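Local structure of exoglucanase A (Cellulomonas fimi, 7CBD) at residues S231-T236 with L293-R298; Y94-R99 with P168-G173; V85-N90 with E138-A143. The protein hydrolyses beta-1,4-glucosidic bonds of cellulose with inversion of anomeric configuration, releasing cellobiose from the non-reducing chain ends through this family 6 catalytic domain. All coordinates share one frame; numbering follows the deposited sequence.

Interaction 1: S231-T236 with L293-R298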
ATOM      1  N   SER A 231      -6.474   2.202   0.062  1.00  4.39           N
ATOM      2  CA  SER A 231      -6.145   1.928   1.453  1.00  4.31           C
ATOM      3  C   SER A 231      -5.143   0.784   1.572  1.00  3.87           C
ATOM      4  O   SER A 231      -4.949  -0.010   0.642  1.00  4.78           O
ATOM      5  CB  SER A 231      -7.398   1.620   2.286  1.00  5.24           C
ATOM      6  OG  SER A 231      -7.755   0.249   2.210  1.00  6.14           O
ATOM      7  N   ASP A 232      -4.498   0.729   2.737  1.00  3.83           N
ATOM      8  CA  ASP A 232      -3.619  -0.357   3.151  1.00  4.68           C
ATOM      9  C   ASP A 232      -2.302  -0.374   2.390  1.00  5.11           C
ATOM     10  O   ASP A 232      -1.586  -1.392   2.454  1.00  5.53           O
ATOM     11  CB  ASP A 232      -4.306  -1.731   3.038  1.00  5.76           C
ATOM     12  CG  ASP A 232      -4.099  -2.629   4.250  1.00  5.56           C
ATOM     13  OD1 ASP A 232      -3.605  -2.174   5.303  1.00  6.49           O
ATOM     14  OD2 ASP A 232      -4.487  -3.819   4.134  1.00  6.44           O
ATOM     15  N   VAL A 233      -1.938   0.703   1.673  1.00  5.34           N
ATOM     16  CA  VAL A 233      -0.696   0.592   0.911  1.00  6.35           C
ATOM     17  C   VAL A 233       0.499   0.414   1.829  1.00  5.21           C
ATOM     18  O   VAL A 233       0.683   1.124   2.832  1.00  5.88           O
ATOM     19  CB  VAL A 233      -0.511   1.559  -0.279  1.00 12.92           C
ATOM     20  CG1 VAL A 233      -1.739   2.402  -0.626  1.00  9.12           C
ATOM     21  CG2 VAL A 233       0.800   2.273  -0.245  1.00 11.70           C
ATOM     22  N   ALA A 234       1.279  -0.607   1.523  1.00  5.58           N
ATOM     23  CA  ALA A 234       2.453  -1.006   2.281  1.00  6.52           C
ATOM     24  C   ALA A 234       2.135  -1.405   3.710  1.00  6.64           C
ATOM     25  O   ALA A 234       3.052  -1.531   4.519  1.00  9.08           O
ATOM     26  CB  ALA A 234       3.563   0.050   2.237  1.00  6.64           C
ATOM     27  N   ASN A 235       0.867  -1.627   4.041  1.00  5.05           N
ATOM     28  CA  ASN A 235       0.460  -2.059   5.369  1.00  5.08           C
ATOM     29  C   ASN A 235      -0.060  -3.487   5.302  1.00  5.79           C
ATOM     30  O   ASN A 235       0.001  -4.151   4.261  1.00  5.91           O
ATOM     31  CB  ASN A 235      -0.543  -1.076   5.993  1.00  7.01           C
ATOM     32  CG  ASN A 235      -0.428  -1.012   7.514  1.00  6.39           C
ATOM     33  OD1 ASN A 235      -0.950  -1.873   8.224  1.00  7.45           O
ATOM     34  ND2 ASN A 235       0.274  -0.008   8.018  1.00  6.62           N
ATOM     35  N   THR A 236      -0.544  -3.971   6.443  1.00  5.47           N
ATOM     36  CA  THR A 236      -0.917  -5.366   6.599  1.00  5.28           C
ATOM     37  C   THR A 236      -2.296  -5.560   7.211  1.00  5.51           C
ATOM     38  O   THR A 236      -2.682  -6.705   7.453  1.00  6.54           O
ATOM     39  CB  THR A 236       0.127  -6.124   7.436  1.00  6.48           C
ATOM     40  OG1 THR A 236       0.239  -5.514   8.728  1.00  6.84           O
ATOM     41  CG2 THR A 236       1.484  -6.097   6.756  1.00  7.31           C
ATOM     42  N   LEU A 293      -9.622   1.269  -3.799  1.00  5.22           N
ATOM     43  CA  LEU A 293      -8.684   0.170  -3.965  1.00  5.18           C
ATOM     44  C   LEU A 293      -8.184  -0.256  -2.593  1.00  4.48           C
ATOM     45  O   LEU A 293      -8.076   0.572  -1.687  1.00  5.77           O
ATOM     46  CB  LEU A 293      -7.454   0.593  -4.776  1.00  6.40           C
ATOM     47  CG  LEU A 293      -7.677   1.165  -6.171  1.00  5.65           C
ATOM     48  CD1 LEU A 293      -6.361   1.672  -6.727  1.00  6.86           C
ATOM     49  CD2 LEU A 293      -8.273   0.111  -7.098  1.00  7.60           C
ATOM     50  N   VAL A 294      -7.873  -1.545  -2.436  1.00  4.61           N
ATOM     51  CA  VAL A 294      -7.129  -2.032  -1.279  1.00  5.09           C
ATOM     52  C   VAL A 294      -5.845  -2.676  -1.779  1.00  4.51           C
ATOM     53  O   VAL A 294      -5.885  -3.505  -2.695  1.00  5.34           O
ATOM     54  CB  VAL A 294      -7.933  -3.030  -0.423  1.00  6.62           C
ATOM     55  CG1 VAL A 294      -7.095  -3.484   0.770  1.00  6.65           C
ATOM     56  CG2 VAL A 294      -9.220  -2.415   0.064  1.00  6.65           C
ATOM     57  N   ASP A 295      -4.714  -2.291  -1.181  1.00  4.84           N
ATOM     58  CA  ASP A 295      -3.440  -2.968  -1.387  1.00  4.67           C
ATOM     59  C   ASP A 295      -3.475  -4.265  -0.591  1.00  4.91           C
ATOM     60  O   ASP A 295      -3.390  -4.243   0.642  1.00  5.49           O
ATOM     61  CB  ASP A 295      -2.303  -2.078  -0.893  1.00  4.04           C
ATOM     62  CG  ASP A 295      -0.927  -2.676  -1.146  1.00  4.73           C
ATOM     63  OD1 ASP A 295      -0.843  -3.807  -1.668  1.00  5.03           O
ATOM     64  OD2 ASP A 295       0.081  -2.006  -0.840  1.00  5.61           O
ATOM     65  N   THR A 296      -3.615  -5.391  -1.295  1.00  5.44           N
ATOM     66  CA  THR A 296      -3.711  -6.715  -0.684  1.00  4.60           C
ATOM     67  C   THR A 296      -2.381  -7.468  -0.708  1.00  5.26           C
ATOM     68  O   THR A 296      -2.349  -8.686  -0.487  1.00  6.04           O
ATOM     69  CB  THR A 296      -4.807  -7.530  -1.376  1.00  6.00           C
ATOM     70  OG1 THR A 296      -4.545  -7.572  -2.783  1.00  6.21           O
ATOM     71  CG2 THR A 296      -6.173  -6.904  -1.145  1.00  6.91           C
ATOM     72  N   SER A 297      -1.276  -6.752  -0.929  1.00  5.15           N
ATOM     73  CA  SER A 297       0.020  -7.396  -1.102  1.00  5.05           C
ATOM     74  C   SER A 297       0.441  -8.212   0.114  1.00  5.10           C
ATOM     75  O   SER A 297       1.074  -9.265  -0.037  1.00  6.57           O
ATOM     76  CB  SER A 297       1.078  -6.345  -1.418  1.00  5.64           C
ATOM     77  OG  SER A 297       1.075  -5.282  -0.475  1.00  5.89           O
ATOM     78  N   ARG A 298       0.150  -7.723   1.327  1.00  5.52           N
ATOM     79  CA  ARG A 298       0.734  -8.329   2.518  1.00  5.91           C
ATOM     80  C   ARG A 298      -0.250  -8.403   3.679  1.00  5.24           C
ATOM     81  O   ARG A 298       0.170  -8.425   4.843  1.00  6.11           O
ATOM     82  CB  ARG A 298       2.028  -7.612   2.937  1.00  6.36           C
ATOM     83  CG  ARG A 298       3.090  -7.594   1.841  1.00  6.93           C
ATOM     84  CD  ARG A 298       4.394  -6.968   2.297  1.00  7.23           C
ATOM     85  NE  ARG A 298       4.179  -5.583   2.712  1.00  6.99           N
ATOM     86  CZ  ARG A 298       5.133  -4.776   3.170  1.00  7.18           C
ATOM     87  NH1 ARG A 298       6.385  -5.217   3.289  1.00  8.24           N
ATOM     88  NH2 ARG A 298       4.833  -3.530   3.531  1.00  8.55           N
TER
HETATM   89  O   HOH W   1       1.772  -4.186   2.081  1.00  5.92           O
HETATM   90  O   HOH W   2      -1.420  -5.422   2.177  1.00  6.13           O

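Interaction 2: Y94-R99 with P168-G173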
ATOM      1  N   TYR A  94       5.603   9.294  -4.693  1.00  5.21           N
ATOM      2  CA  TYR A  94       6.008   9.156  -3.294  1.00  5.68           C
ATOM      3  C   TYR A  94       7.306   9.903  -3.031  1.00  5.09           C
ATOM      4  O   TYR A  94       8.347   9.283  -2.778  1.00  6.14           O
ATOM      5  CB  TYR A  94       6.171   7.671  -2.935  1.00  6.19           C
ATOM      6  CG  TYR A  94       6.373   7.342  -1.460  1.00  6.91           C
ATOM      7  CD1 TYR A  94       5.594   7.929  -0.472  1.00  7.40           C
ATOM      8  CD2 TYR A  94       7.315   6.395  -1.072  1.00  8.34           C
ATOM      9  CE1 TYR A  94       5.769   7.608   0.875  1.00  8.65           C
ATOM     10  CE2 TYR A  94       7.493   6.065   0.254  1.00  9.47           C
ATOM     11  CZ  TYR A  94       6.718   6.669   1.224  1.00 10.09           C
ATOM     12  OH  TYR A  94       6.909   6.320   2.545  1.00 12.00           O
ATOM     13  N   ASP A  95       7.259  11.242  -3.066  1.00  5.16           N
ATOM     14  CA  ASP A  95       8.469  11.999  -2.765  1.00  5.15           C
ATOM     15  C   ASP A  95       8.182  13.384  -2.197  1.00  5.38           C
ATOM     16  O   ASP A  95       8.987  14.301  -2.398  1.00  6.29           O
ATOM     17  CB  ASP A  95       9.381  12.101  -3.998  1.00  6.10           C
ATOM     18  CG  ASP A  95      10.843  12.294  -3.635  1.00  6.37           C
ATOM     19  OD1 ASP A  95      11.243  12.021  -2.476  1.00  6.88           O
ATOM     20  OD2 ASP A  95      11.598  12.704  -4.540  1.00  7.86           O
ATOM     21  N   LEU A  96       7.093  13.550  -1.442  1.00  5.01           N
ATOM     22  CA  LEU A  96       6.740  14.881  -0.955  1.00  5.53           C
ATOM     23  C   LEU A  96       7.858  15.470  -0.099  1.00  5.86           C
ATOM     24  O   LEU A  96       8.570  14.743   0.607  1.00  6.72           O
ATOM     25  CB  LEU A  96       5.482  14.842  -0.093  1.00  5.33           C
ATOM     26  CG  LEU A  96       4.169  14.883  -0.858  1.00  5.29           C
ATOM     27  CD1 LEU A  96       3.035  14.493   0.054  1.00  5.78           C
ATOM     28  CD2 LEU A  96       3.907  16.236  -1.481  1.00  5.47           C
ATOM     29  N   PRO A  97       8.014  16.793  -0.112  1.00  5.86           N
ATOM     30  CA  PRO A  97       8.869  17.431   0.898  1.00  5.43           C
ATOM     31  C   PRO A  97       8.389  17.042   2.289  1.00  6.19           C
ATOM     32  O   PRO A  97       7.187  16.999   2.553  1.00  7.40           O
ATOM     33  CB  PRO A  97       8.672  18.933   0.634  1.00  6.64           C
ATOM     34  CG  PRO A  97       8.180  19.001  -0.788  1.00  6.45           C
ATOM     35  CD  PRO A  97       7.340  17.778  -0.975  1.00  6.38           C
ATOM     36  N   GLY A  98       9.336  16.737   3.174  1.00  6.68           N
ATOM     37  CA  GLY A  98       8.983  16.313   4.517  1.00  6.93           C
ATOM     38  C   GLY A  98       8.255  14.988   4.572  1.00  6.23           C
ATOM     39  O   GLY A  98       7.464  14.756   5.495  1.00  6.87           O
ATOM     40  N   ARG A  99       8.517  14.101   3.607  1.00  6.35           N
ATOM     41  CA  ARG A  99       7.812  12.830   3.502  1.00  6.07           C
ATOM     42  C   ARG A  99       7.849  12.065   4.819  1.00  7.02           C
ATOM     43  O   ARG A  99       8.850  12.077   5.537  1.00  8.56           O
ATOM     44  CB  ARG A  99       8.477  11.971   2.423  1.00  6.18           C
ATOM     45  CG  ARG A  99       7.523  11.049   1.690  1.00  6.84           C
ATOM     46  CD  ARG A  99       8.246  10.184   0.672  1.00  6.71           C
ATOM     47  NE  ARG A  99       9.087   9.194   1.330  1.00  7.91           N
ATOM     48  CZ  ARG A  99       9.952   8.410   0.700  1.00  7.95           C
ATOM     49  NH1 ARG A  99      10.091   8.482  -0.620  1.00  8.22           N
ATOM     50  NH2 ARG A  99      10.678   7.545   1.396  1.00 10.85           N
ATOM     51  N   PRO A 168       2.026  22.532   4.996  1.00 11.14           N
ATOM     52  CA  PRO A 168       1.792  23.317   3.776  1.00 12.13           C
ATOM     53  C   PRO A 168       2.353  22.652   2.535  1.00 10.39           C
ATOM     54  O   PRO A 168       1.785  22.799   1.447  1.00 10.88           O
ATOM     55  CB  PRO A 168       2.470  24.660   4.079  1.00 13.94           C
ATOM     56  CG  PRO A 168       3.473  24.345   5.134  1.00 13.10           C
ATOM     57  CD  PRO A 168       2.856  23.270   5.968  1.00 12.18           C
ATOM     58  N   TYR A 169       3.433  21.884   2.676  1.00  8.65           N
ATOM     59  CA  TYR A 169       4.029  21.227   1.523  1.00  8.89           C
ATOM     60  C   TYR A 169       3.258  19.989   1.098  1.00  8.47           C
ATOM     61  O   TYR A 169       3.206  19.689  -0.097  1.00  9.23           O
ATOM     62  CB  TYR A 169       5.500  20.928   1.799  1.00 10.35           C
ATOM     63  CG  TYR A 169       6.236  22.194   2.148  1.00 10.52           C
ATOM     64  CD1 TYR A 169       6.418  23.185   1.195  1.00 11.73           C
ATOM     65  CD2 TYR A 169       6.704  22.422   3.432  1.00 11.75           C
ATOM     66  CE1 TYR A 169       7.069  24.357   1.502  1.00 12.54           C
ATOM     67  CE2 TYR A 169       7.354  23.590   3.749  1.00 13.21           C
ATOM     68  CZ  TYR A 169       7.534  24.555   2.780  1.00 14.47           C
ATOM     69  OH  TYR A 169       8.180  25.723   3.092  1.00 16.01           O
ATOM     70  N   TYR A 170       2.639  19.270   2.038  1.00  7.94           N
ATOM     71  CA  TYR A 170       1.753  18.184   1.633  1.00  7.66           C
ATOM     72  C   TYR A 170       0.564  18.735   0.863  1.00  8.10           C
ATOM     73  O   TYR A 170       0.192  18.202  -0.187  1.00  8.50           O
ATOM     74  CB  TYR A 170       1.253  17.398   2.845  1.00  8.32           C
ATOM     75  CG  TYR A 170       2.250  16.506   3.557  1.00  7.45           C
ATOM     76  CD1 TYR A 170       1.825  15.693   4.596  1.00  7.08           C
ATOM     77  CD2 TYR A 170       3.601  16.472   3.211  1.00  7.30           C
ATOM     78  CE1 TYR A 170       2.701  14.876   5.285  1.00  6.70           C
ATOM     79  CE2 TYR A 170       4.502  15.639   3.895  1.00  6.54           C
ATOM     80  CZ  TYR A 170       4.038  14.856   4.940  1.00  5.98           C
ATOM     81  OH  TYR A 170       4.891  14.042   5.659  1.00  6.73           O
ATOM     82  N   ARG A 171      -0.039  19.815   1.358  1.00  8.20           N
ATOM     83  CA  ARG A 171      -1.195  20.380   0.674  1.00  9.19           C
ATOM     84  C   ARG A 171      -0.814  20.902  -0.709  1.00  9.31           C
ATOM     85  O   ARG A 171      -1.488  20.615  -1.704  1.00  9.31           O
ATOM     86  CB  ARG A 171      -1.813  21.484   1.526  1.00 10.72           C
ATOM     87  CG  ARG A 171      -2.585  20.981   2.734  1.00 11.27           C
ATOM     88  CD  ARG A 171      -3.191  22.175   3.437  1.00 12.21           C
ATOM     89  NE  ARG A 171      -3.954  21.860   4.640  1.00 13.53           N
ATOM     90  CZ  ARG A 171      -5.274  21.706   4.666  1.00 13.77           C
ATOM     91  NH1 ARG A 171      -5.983  21.794   3.546  1.00 14.64           N
ATOM     92  NH2 ARG A 171      -5.886  21.459   5.815  1.00 14.38           N
ATOM     93  N   GLN A 172       0.276  21.667  -0.794  0.65  8.50           N
ATOM     94  CA  GLN A 172       0.649  22.258  -2.075  0.65  9.02           C
ATOM     95  C   GLN A 172       1.245  21.218  -3.016  0.65  8.97           C
ATOM     96  O   GLN A 172       1.021  21.274  -4.233  0.65  9.40           O
ATOM     97  CB  GLN A 172       1.604  23.430  -1.853  0.65 11.70           C
ATOM     98  CG  GLN A 172       0.978  24.561  -1.037  0.65 14.11           C
ATOM     99  CD  GLN A 172       1.983  25.593  -0.572  0.65 16.63           C
ATOM    100  OE1 GLN A 172       2.988  25.842  -1.238  0.65 17.06           O
ATOM    101  NE2 GLN A 172       1.714  26.203   0.580  0.65 18.46           N
ATOM    102  N   GLY A 173       1.992  20.256  -2.471  1.00  7.97           N
ATOM    103  CA  GLY A 173       2.583  19.230  -3.308  1.00  7.29           C
ATOM    104  C   GLY A 173       1.551  18.281  -3.874  1.00  6.45           C
ATOM    105  O   GLY A 173       1.606  17.928  -5.054  1.00  7.48           O
TER

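Interaction 3: V85-N90 with E138-A143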
ATOM      1  N   VAL A  85      -6.641  -5.922 -24.560  1.00  9.24           N
ATOM      2  CA  VAL A  85      -7.657  -5.258 -23.746  1.00  8.38           C
ATOM      3  C   VAL A  85      -6.937  -4.108 -23.050  1.00  7.70           C
ATOM      4  O   VAL A  85      -5.701  -4.024 -23.127  1.00  7.39           O
ATOM      5  CB  VAL A  85      -8.277  -6.230 -22.726  1.00  9.57           C
ATOM      6  CG1 VAL A  85      -9.008  -7.354 -23.432  1.00 11.21           C
ATOM      7  CG2 VAL A  85      -7.213  -6.770 -21.776  1.00 11.23           C
ATOM      8  N   PRO A  86      -7.636  -3.192 -22.381  1.00  7.56           N
ATOM      9  CA  PRO A  86      -6.921  -2.115 -21.689  1.00  7.30           C
ATOM     10  C   PRO A  86      -5.965  -2.670 -20.640  1.00  7.14           C
ATOM     11  O   PRO A  86      -6.150  -3.765 -20.102  1.00  7.42           O
ATOM     12  CB  PRO A  86      -8.047  -1.295 -21.051  1.00  8.21           C
ATOM     13  CG  PRO A  86      -9.249  -1.582 -21.928  1.00  9.42           C
ATOM     14  CD  PRO A  86      -9.098  -3.017 -22.298  1.00  9.09           C
ATOM     15  N   LEU A  87      -4.914  -1.910 -20.374  1.00  6.63           N
ATOM     16  CA  LEU A  87      -3.941  -2.280 -19.357  1.00  6.56           C
ATOM     17  C   LEU A  87      -3.762  -1.112 -18.398  1.00  6.92           C
ATOM     18  O   LEU A  87      -3.660   0.038 -18.831  1.00  7.05           O
ATOM     19  CB  LEU A  87      -2.597  -2.624 -20.007  1.00  7.90           C
ATOM     20  CG  LEU A  87      -1.442  -2.903 -19.039  1.00  8.72           C
ATOM     21  CD1 LEU A  87      -0.567  -4.028 -19.564  1.00 10.00           C
ATOM     22  CD2 LEU A  87      -0.597  -1.656 -18.772  1.00  8.94           C
ATOM     23  N   VAL A  88      -3.718  -1.416 -17.101  1.00  6.41           N
ATOM     24  CA  VAL A  88      -3.421  -0.440 -16.056  1.00  6.42           C
ATOM     25  C   VAL A  88      -1.992  -0.653 -15.570  1.00  6.69           C
ATOM     26  O   VAL A  88      -1.633  -1.750 -15.119  1.00  7.01           O
ATOM     27  CB  VAL A  88      -4.403  -0.547 -14.879  1.00  7.18           C
ATOM     28  CG1 VAL A  88      -4.012   0.443 -13.777  1.00  7.86           C
ATOM     29  CG2 VAL A  88      -5.834  -0.326 -15.326  1.00  8.68           C
ATOM     30  N   PHE A  89      -1.193   0.409 -15.647  1.00  6.00           N
ATOM     31  CA  PHE A  89       0.141   0.461 -15.075  1.00  5.95           C
ATOM     32  C   PHE A  89       0.035   1.169 -13.729  1.00  5.36           C
ATOM     33  O   PHE A  89      -0.342   2.341 -13.675  1.00  5.81           O
ATOM     34  CB  PHE A  89       1.054   1.227 -16.038  1.00  5.99           C
ATOM     35  CG  PHE A  89       2.395   1.578 -15.464  1.00  6.68           C
ATOM     36  CD1 PHE A  89       3.244   0.589 -15.007  1.00  9.25           C
ATOM     37  CD2 PHE A  89       2.809   2.900 -15.378  1.00  8.15           C
ATOM     38  CE1 PHE A  89       4.481   0.907 -14.474  1.00  9.60           C
ATOM     39  CE2 PHE A  89       4.041   3.222 -14.856  1.00  8.48           C
ATOM     40  CZ  PHE A  89       4.880   2.221 -14.403  1.00  8.77           C
ATOM     41  N   ASN A  90       0.327   0.449 -12.644  1.00  5.44           N
ATOM     42  CA  ASN A  90       0.289   1.033 -11.305  1.00  4.88           C
ATOM     43  C   ASN A  90       1.602   1.743 -11.006  1.00  5.49           C
ATOM     44  O   ASN A  90       2.670   1.128 -11.056  1.00  5.69           O
ATOM     45  CB  ASN A  90       0.046  -0.050 -10.260  1.00  5.17           C
ATOM     46  CG  ASN A  90      -1.345  -0.626 -10.343  1.00  6.50           C
ATOM     47  OD1 ASN A  90      -2.310   0.015  -9.936  1.00  6.62           O
ATOM     48  ND2 ASN A  90      -1.456  -1.840 -10.871  1.00  7.47           N
ATOM     49  N   GLU A 138      -0.368   6.690 -24.943  1.00 10.79           N
ATOM     50  CA  GLU A 138      -1.816   6.849 -24.985  1.00 12.18           C
ATOM     51  C   GLU A 138      -2.548   5.511 -24.986  1.00 11.28           C
ATOM     52  O   GLU A 138      -3.721   5.462 -24.607  1.00 11.36           O
ATOM     53  CB  GLU A 138      -2.215   7.715 -26.182  1.00 14.68           C
ATOM     54  CG  GLU A 138      -1.775   9.167 -26.021  1.00 19.61           C
ATOM     55  CD  GLU A 138      -2.344  10.083 -27.075  1.00 23.91           C
ATOM     56  OE1 GLU A 138      -2.783   9.582 -28.131  1.00 24.85           O
ATOM     57  OE2 GLU A 138      -2.346  11.312 -26.848  1.00 26.47           O
ATOM     58  N   SER A 139      -1.877   4.428 -25.368  1.00  9.25           N
ATOM     59  CA  SER A 139      -2.507   3.116 -25.450  1.00  8.72           C
ATOM     60  C   SER A 139      -2.576   2.389 -24.111  1.00  8.83           C
ATOM     61  O   SER A 139      -3.102   1.270 -24.061  1.00 10.15           O
ATOM     62  CB  SER A 139      -1.765   2.246 -26.466  1.00  9.56           C
ATOM     63  OG  SER A 139      -0.404   2.114 -26.105  1.00 10.29           O
ATOM     64  N   ILE A 140      -2.053   2.969 -23.033  1.00  7.41           N
ATOM     65  CA  ILE A 140      -2.143   2.363 -21.712  1.00  7.05           C
ATOM     66  C   ILE A 140      -2.854   3.331 -20.771  1.00  7.15           C
ATOM     67  O   ILE A 140      -3.051   4.509 -21.080  1.00  9.23           O
ATOM     68  CB  ILE A 140      -0.776   1.928 -21.143  1.00  7.60           C
ATOM     69  CG1 ILE A 140       0.105   3.147 -20.848  1.00  8.10           C
ATOM     70  CG2 ILE A 140      -0.095   0.924 -22.083  1.00  8.60           C
ATOM     71  CD1 ILE A 140       1.386   2.793 -20.137  1.00  9.38           C
ATOM     72  N   ARG A 141      -3.260   2.807 -19.622  1.00  6.98           N
ATOM     73  CA  ARG A 141      -3.802   3.604 -18.536  1.00  6.11           C
ATOM     74  C   ARG A 141      -2.819   3.548 -17.380  1.00  6.38           C
ATOM     75  O   ARG A 141      -2.185   2.516 -17.150  1.00  7.00           O
ATOM     76  CB  ARG A 141      -5.158   3.048 -18.086  1.00  7.08           C
ATOM     77  CG  ARG A 141      -6.203   3.037 -19.186  1.00  7.39           C
ATOM     78  CD  ARG A 141      -7.452   2.282 -18.770  1.00  8.16           C
ATOM     79  NE  ARG A 141      -8.466   2.364 -19.813  1.00  8.38           N
ATOM     80  CZ  ARG A 141      -9.615   1.699 -19.818  1.00  8.10           C
ATOM     81  NH1 ARG A 141      -9.918   0.858 -18.836  1.00  9.22           N
ATOM     82  NH2 ARG A 141     -10.462   1.877 -20.819  1.00  8.68           N
ATOM     83  N   ILE A 142      -2.679   4.656 -16.662  1.00  5.84           N
ATOM     84  CA  ILE A 142      -1.792   4.727 -15.507  1.00  5.99           C
ATOM     85  C   ILE A 142      -2.651   5.007 -14.283  1.00  5.85           C
ATOM     86  O   ILE A 142      -3.375   6.011 -14.243  1.00  6.78           O
ATOM     87  CB  ILE A 142      -0.696   5.793 -15.686  1.00  6.67           C
ATOM     88  CG1 ILE A 142       0.142   5.498 -16.948  1.00  7.51           C
ATOM     89  CG2 ILE A 142       0.165   5.862 -14.429  1.00  7.59           C
ATOM     90  CD1 ILE A 142      -0.260   6.298 -18.169  1.00  9.37           C
ATOM     91  N   ALA A 143      -2.602   4.111 -13.303  1.00  5.05           N
ATOM     92  CA  ALA A 143      -3.234   4.348 -12.012  1.00  5.61           C
ATOM     93  C   ALA A 143      -2.140   4.852 -11.087  1.00  5.92           C
ATOM     94  O   ALA A 143      -1.241   4.096 -10.713  1.00  6.01           O
ATOM     95  CB  ALA A 143      -3.874   3.078 -11.462  1.00  5.28           C
TER
HETATM   96  O   HOH W   3      -5.220   0.616 -22.151  1.00 10.88           O
HETATM   97  O   HOH W   4      -1.392   2.528  -8.366  1.00  6.89           O

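Interaction 1: S231-T236 with L293-R298
Ser231 of strand 228-231 and Val294 of strand 291-295 pair in parallel in the curled central sheet of the family 6 glycoside hydrolase barrel. Ser231 N donates to Leu293 O, and Asp295 N returns a nearly straight bond of 2.9 Å to Ser231 O. On one face of the sheet Ser231 OG lies against Val294 CG2, its hydroxyl bonded to Glu270 of helix 270-283.

Beyond this pair segment 231-236 folds into a type II turn, Asp232 to Asn235, and Asp295 reaches into it. Its CB rests 3.5 Å from Asp232 O and close to Val233 CA. CG stands anti to the backbone N (chi1 -177°), which puts it beside the carbonyl carbon. OD2 takes Ala234 N at 3.0 Å, on its anti side and 31° out of the carboxylate plane; Lys365 N is a second donor to it. OD1 turns back on its own loop, where Ser297 N closes an Asx turn and Ser297 OG, 2.7 Å from Asp295 OD1, arrives from the same face. An aspartate suits this place because its short side chain offers two acceptors to backbone N-H groups of separate loops.

Arg298 is long enough to return to the turn. Its chain bends at chi3 (-60°), and NH2 makes a weak bond to Ala234 O while forming a salt bridge with Asp371, a predicted active-site residue. Methyl CG2 of Thr236 lies 3.3 Å from Arg298 O. Two waters bridge the loops, both donating to Asn235 O: one also donates to Asp295 O and accepts from Arg298 N, and the other donates to Ser297 OG and accepts from Arg298 NE, 2.9 Å from its oxygen.

Interaction 2: Y94-R99 with P168-G173
Leu96 and Pro97 pack against one side of helix 161-182, where Tyr169, Tyr170 and Gly173 receive the loop that follows strand 87-93. The apolar contacts come first. Leu96 divides its two methyls: CD1 lies 3.8 Å from Tyr170 CD2, while CD2 sits 3.7 Å from Gly173 CA. Gly173 has no side chain at this close approach, which suits glycine to the place. Pro97 CB meets Tyr169 CB at 3.9 Å, the two side chains crossing at about a right angle; the Tyr169 hydroxyl continues to Asp114.

The polar contacts gather round Tyr170. Its CG stands anti to the carbonyl carbon (chi1 -72°), and the ring extends beside the type II turn Leu96 to Arg99, whose third residue, Gly98, has a positive phi. Pro97 O lies in plane at the ring edge, 3.3 Å from Tyr170 CE2. The hydroxyl donates to Gly98 O at 2.7 Å, approaching from 36° above the carbonyl plane, and has a weak bond with Cys101 N.

Tyrosine thus serves both needs, an apolar ring against leucine and a hydroxyl for the turn, so packing and one short hydrogen bond fix the loop to the helix, about 6 Å between the side chains of Tyr170 and Asp149, the predicted proton donor.

Interaction 3: V85-N90 with E138-A143
Over the centre of one face of the Arg141 guanidinium sits Pro86 CB, 3.5 Å above the plane, with Pro86 CG beside it nearer NH2. The Arg141 chain is extended from CG to NE, and it runs side by side with the proline, so that CH groups of the pyrrolidine ring cover the flat cation while NH1 keeps its hydrogen bond to Pro9 O. An alanine in place of Arg141 would probably leave Pro86 without its flat partner and Pro9 O without this donor. The other flat group, the Phe89 ring, meets Ile142 at its edge, where CG1 lies near the ring plane and 4.0 Å from Phe89 CD2; Tyr16 makes an edge-to-face contact with the same ring.

The backbones are parallel strands in register, Val88 beside Arg141, Phe89 beside Ile142 and Asn90 beside Ala143. Three bonds alternate between them: Arg141 N to Leu87 O, Phe89 N to Arg141 O at 2.8 Å, and Ala143 N to Phe89 O.

Side chains alternate as well. On the face of Val88, Asn90, Arg141 and Ala143, Val88 CG1 is anti to the backbone N (chi1 177°) and touches Ala143 CB at 3.5 Å, close packing that suits a small residue. A water donates to both Asn90 OD1 and Ala143 O; OD1 also bonds Tyr10 OH, and ND2 donates to Gln15. The opposite face, with Phe89 and Ile142, has Phe89 packed against helix 69-83.

Parallel neighbours of this kind, joined through helix 114-132, form the beta-alpha-beta unit of the distorted barrel typical of family 6 glycoside hydrolases.

From the N terminus, strand 87-93 opens interaction 3 and runs directly into the loop of interaction 2. Helix 114-132 follows, and strand 141-146 then returns beside the first strand to close interaction 3; helix 161-182 closes interaction 2 afterwards. These two loops therefore cross, one tying strand to strand and the other tying the loop beyond the strand to a helix outside the sheet. Interaction 1 comes later in series, closing a loop of 56 residues between 231-236 and 293-298. Interactions 1 and 3 join different strand pairs of the same sheet, their centres about 20 Å apart, and interaction 1 lies near the centre of the chain.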